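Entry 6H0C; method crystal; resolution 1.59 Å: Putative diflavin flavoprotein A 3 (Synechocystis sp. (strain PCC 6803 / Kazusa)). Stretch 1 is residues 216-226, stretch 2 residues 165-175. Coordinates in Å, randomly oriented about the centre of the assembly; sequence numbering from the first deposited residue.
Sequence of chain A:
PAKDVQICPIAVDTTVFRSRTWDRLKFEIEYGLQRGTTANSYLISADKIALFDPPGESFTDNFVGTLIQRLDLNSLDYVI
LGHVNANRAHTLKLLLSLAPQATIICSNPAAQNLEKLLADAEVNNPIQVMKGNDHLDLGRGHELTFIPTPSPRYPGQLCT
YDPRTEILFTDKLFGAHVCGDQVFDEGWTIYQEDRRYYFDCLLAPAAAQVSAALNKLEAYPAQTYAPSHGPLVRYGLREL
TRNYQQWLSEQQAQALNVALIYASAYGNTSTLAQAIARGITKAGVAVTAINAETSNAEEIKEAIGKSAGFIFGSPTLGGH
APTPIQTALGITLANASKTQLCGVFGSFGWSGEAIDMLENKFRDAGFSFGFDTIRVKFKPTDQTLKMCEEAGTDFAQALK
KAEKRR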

# COMPACT_ATOMS: atom_id res chain seq x y z
N LYS A 216 -16.07 1.03 7.87
CA LYS A 216 -16.82 0.04 7.12
C LYS A 216 -16.64 -1.37 7.69
O LYS A 216 -17.60 -2.14 7.82
CB LYS A 216 -16.40 0.06 5.65
CG LYS A 216 -16.78 1.33 4.87
CD LYS A 216 -16.36 1.20 3.41
CE LYS A 216 -16.41 2.52 2.66
NZ LYS A 216 -15.06 3.13 2.52
N LEU A 217 -15.40 -1.71 8.02
CA LEU A 217 -15.06 -3.06 8.48
C LEU A 217 -15.67 -3.40 9.84
O LEU A 217 -15.85 -4.58 10.15
CB LEU A 217 -13.54 -3.23 8.54
CG LEU A 217 -12.82 -3.04 7.22
CD1 LEU A 217 -11.31 -3.10 7.42
CD2 LEU A 217 -13.28 -4.10 6.23
N GLU A 218 -15.97 -2.38 10.64
CA GLU A 218 -16.69 -2.56 11.91
C GLU A 218 -17.98 -3.37 11.75
O GLU A 218 -18.42 -4.05 12.67
CB GLU A 218 -17.06 -1.20 12.51
CG GLU A 218 -16.09 -0.61 13.51
CD GLU A 218 -16.69 0.58 14.24
OE1 GLU A 218 -16.82 0.53 15.49
OE2 GLU A 218 -17.05 1.58 13.57
N ALA A 219 -18.60 -3.29 10.57
CA ALA A 219 -19.88 -3.93 10.32
C ALA A 219 -19.79 -5.46 10.31
O ALA A 219 -20.80 -6.16 10.37
CB ALA A 219 -20.47 -3.44 9.00
N TYR A 220 -18.57 -5.98 10.22
CA TYR A 220 -18.37 -7.42 10.14
C TYR A 220 -17.74 -7.91 11.44
O TYR A 220 -16.68 -7.45 11.86
CB TYR A 220 -17.52 -7.75 8.91
CG TYR A 220 -18.11 -7.13 7.67
CD1 TYR A 220 -19.08 -7.80 6.93
CD2 TYR A 220 -17.76 -5.84 7.28
CE1 TYR A 220 -19.67 -7.21 5.82
CE2 TYR A 220 -18.34 -5.24 6.17
CZ TYR A 220 -19.29 -5.93 5.44
OH TYR A 220 -19.87 -5.34 4.34
N PRO A 221 -18.44 -8.84 12.11
CA PRO A 221 -18.05 -9.37 13.43
C PRO A 221 -16.88 -10.35 13.36
O PRO A 221 -16.97 -11.44 13.92
CB PRO A 221 -19.33 -10.07 13.90
CG PRO A 221 -20.00 -10.49 12.63
CD PRO A 221 -19.73 -9.39 11.65
N ALA A 222 -15.79 -9.95 12.71
CA ALA A 222 -14.65 -10.84 12.50
C ALA A 222 -13.96 -11.21 13.81
O ALA A 222 -13.85 -10.39 14.71
CB ALA A 222 -13.65 -10.20 11.54
N GLN A 223 -13.48 -12.45 13.90
CA GLN A 223 -12.71 -12.90 15.04
C GLN A 223 -11.22 -13.07 14.69
O GLN A 223 -10.39 -13.34 15.56
CB GLN A 223 -13.27 -14.22 15.55
CG GLN A 223 -14.73 -14.14 15.97
CD GLN A 223 -14.94 -13.30 17.22
OE1 GLN A 223 -15.58 -12.25 17.18
NE2 GLN A 223 -14.39 -13.77 18.34
N THR A 224 -10.91 -12.92 13.40
CA THR A 224 -9.54 -13.02 12.90
C THR A 224 -9.36 -12.02 11.77
O THR A 224 -10.23 -11.91 10.91
CB THR A 224 -9.20 -14.44 12.38
OG1 THR A 224 -9.45 -15.41 13.40
CG2 THR A 224 -7.74 -14.54 11.92
N TYR A 225 -8.25 -11.29 11.77
CA TYR A 225 -7.81 -10.59 10.58
C TYR A 225 -6.77 -11.44 9.87
O TYR A 225 -5.84 -11.95 10.50
CB TYR A 225 -7.18 -9.23 10.90
CG TYR A 225 -8.07 -8.22 11.59
CD1 TYR A 225 -9.45 -8.19 11.38
CD2 TYR A 225 -7.51 -7.27 12.44
CE1 TYR A 225 -10.24 -7.23 12.02
CE2 TYR A 225 -8.29 -6.32 13.07
CZ TYR A 225 -9.65 -6.30 12.86
OH TYR A 225 -10.38 -5.33 13.52
N ALA A 226 -6.93 -11.61 8.56
CA ALA A 226 -5.96 -12.35 7.77
C ALA A 226 -5.28 -11.37 6.82
O ALA A 226 -5.80 -11.10 5.74
CB ALA A 226 -6.63 -13.47 7.00
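Stretch 2, residues 165-175: TEILFTDKLFG

The strand of stretch 2, beginning at Ile-167, lies parallel to strand 224-226 of stretch 1, and main-chain hydrogen bonds set the register. The shortest runs from Ala-226 N to Leu-168 O (2.8 Å); Leu-168 N in turn donates to Thr-224 O (3.0 Å), so Leu-168 is held through both its amide and its carbonyl, between Thr-224 and Ala-226. The ladder continues from Thr-170 N to Ala-226 O (3.1 Å). At its start, Glu-166 O accepts from Gln-223 N (2.9 Å) and, weakly, from Thr-224 N (3.4 Å), so the pairing begins in the loop before strand 224-226. Thr-224, Tyr-225 and Ala-226 thus pair with Ile-167, Leu-168 and Phe-169, with CA-CA distances of 4.9 Å for Thr-224 and Ile-167, 5.0 Å for Tyr-225 and Leu-168, and 4.6 Å for Ala-226 and Phe-169; the two strand axes run in the same sense, crossing at -35° with a closest approach of 4.6 Å.

Water extends the contact at its ends. One molecule bridges Thr-165 O and Thr-224 OG1, each at 2.8 Å; another donates to Ala-226 O (2.7 Å) and accepts from Asp-171 N (2.9 Å), beside the type II' turn from Thr-170 to Leu-173. That turn is closed by Leu-173 N to Thr-170 O (2.9 Å).

Side chains alternate between the sheet faces. On one, Ala-226 CB packs against Ile-167 CG2 (3.6 Å) and Phe-169 CD1 (3.7 Å). On the other, Leu-168 CB meets Ala-222 CB (3.7 Å), while its CD2 lies 3.8 Å from Leu-217 CD2 and 4.0 Å from Tyr-225 CE1. Beyond the turn, Phe-174 folds back over one face of the Tyr-225 ring in an offset stack, with centroids 4.0 Å apart and planes inclined by 16°. Leu-173 CD1 reaches Leu-217 CD1 at 3.9 Å, extending the apolar packing to the helical start of stretch 1.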

# COMPACT_ATOMS: atom_id res chain seq x y z
N THR A 165 -16.27 -18.49 8.59
CA THR A 165 -15.08 -18.64 9.42
C THR A 165 -14.81 -17.41 10.29
O THR A 165 -13.91 -17.43 11.14
CB THR A 165 -13.84 -18.89 8.55
OG1 THR A 165 -13.67 -17.79 7.64
CG2 THR A 165 -13.99 -20.19 7.76
N GLU A 166 -15.59 -16.35 10.05
CA GLU A 166 -15.44 -15.08 10.74
C GLU A 166 -14.06 -14.48 10.52
O GLU A 166 -13.51 -13.79 11.38
CB GLU A 166 -15.71 -15.25 12.23
CG GLU A 166 -17.18 -15.43 12.53
CD GLU A 166 -17.43 -16.15 13.81
OE1 GLU A 166 -16.65 -17.08 14.13
OE2 GLU A 166 -18.40 -15.79 14.50
N ILE A 167 -13.50 -14.75 9.35
CA ILE A 167 -12.23 -14.15 8.97
C ILE A 167 -12.48 -12.95 8.07
O ILE A 167 -13.25 -13.02 7.11
CB ILE A 167 -11.32 -15.15 8.23
CG1 ILE A 167 -11.00 -16.34 9.13
CG2 ILE A 167 -10.05 -14.45 7.77
CD1 ILE A 167 -10.26 -17.47 8.39
N LEU A 168 -11.84 -11.84 8.42
CA LEU A 168 -11.75 -10.69 7.54
C LEU A 168 -10.39 -10.72 6.85
O LEU A 168 -9.35 -10.69 7.51
CB LEU A 168 -11.95 -9.40 8.33
CG LEU A 168 -12.19 -8.09 7.58
CD1 LEU A 168 -13.50 -8.17 6.79
CD2 LEU A 168 -12.22 -6.95 8.57
N PHE A 169 -10.38 -10.82 5.53
CA PHE A 169 -9.14 -10.75 4.78
C PHE A 169 -8.82 -9.28 4.54
O PHE A 169 -9.53 -8.62 3.79
CB PHE A 169 -9.26 -11.54 3.48
CG PHE A 169 -9.51 -13.01 3.70
CD1 PHE A 169 -8.45 -13.89 3.86
CD2 PHE A 169 -10.80 -13.49 3.79
CE1 PHE A 169 -8.68 -15.24 4.09
CE2 PHE A 169 -11.04 -14.84 4.02
CZ PHE A 169 -9.99 -15.72 4.17
N THR A 170 -7.78 -8.78 5.21
CA THR A 170 -7.56 -7.34 5.33
C THR A 170 -6.44 -6.79 4.46
O THR A 170 -6.17 -5.59 4.50
CB THR A 170 -7.24 -6.94 6.79
OG1 THR A 170 -6.07 -7.63 7.23
CG2 THR A 170 -8.42 -7.29 7.72
N ASP A 171 -5.79 -7.66 3.68
CA ASP A 171 -4.76 -7.21 2.75
C ASP A 171 -3.73 -6.36 3.52
O ASP A 171 -3.17 -6.82 4.52
CB ASP A 171 -5.40 -6.43 1.56
CG ASP A 171 -4.41 -6.15 0.41
OD1 ASP A 171 -4.00 -7.10 -0.29
OD2 ASP A 171 -4.08 -4.97 0.19
N LYS A 172 -3.51 -5.12 3.09
CA LYS A 172 -2.45 -4.31 3.69
C LYS A 172 -2.81 -3.77 5.07
O LYS A 172 -1.94 -3.29 5.78
CB LYS A 172 -2.08 -3.17 2.75
CG LYS A 172 -1.36 -3.63 1.49
CD LYS A 172 0.12 -3.95 1.78
CE LYS A 172 0.79 -4.56 0.55
NZ LYS A 172 2.28 -4.65 0.69
N LEU A 173 -4.07 -3.87 5.47
CA LEU A 173 -4.45 -3.39 6.81
C LEU A 173 -4.13 -4.41 7.91
O LEU A 173 -4.33 -5.61 7.74
CB LEU A 173 -5.94 -3.05 6.86
CG LEU A 173 -6.40 -1.87 5.99
CD1 LEU A 173 -7.92 -1.78 5.97
CD2 LEU A 173 -5.77 -0.59 6.52
N PHE A 174 -3.63 -3.91 9.04
CA PHE A 174 -3.48 -4.69 10.27
C PHE A 174 -2.30 -5.67 10.28
O PHE A 174 -2.23 -6.56 11.12
CB PHE A 174 -4.77 -5.47 10.57
CG PHE A 174 -5.92 -4.59 10.96
CD1 PHE A 174 -5.82 -3.73 12.03
CD2 PHE A 174 -7.10 -4.64 10.25
CE1 PHE A 174 -6.88 -2.91 12.39
CE2 PHE A 174 -8.17 -3.83 10.61
CZ PHE A 174 -8.06 -2.96 11.68
N GLY A 175 -1.36 -5.49 9.36
CA GLY A 175 -0.26 -6.42 9.24
C GLY A 175 1.01 -5.96 9.92
O GLY A 175 1.01 -4.97 10.65
O HOH W 1 -12.02 -16.52 12.98
O HOH W 2 -18.34 -13.03 15.47
O HOH W 3 -5.49 -10.48 3.16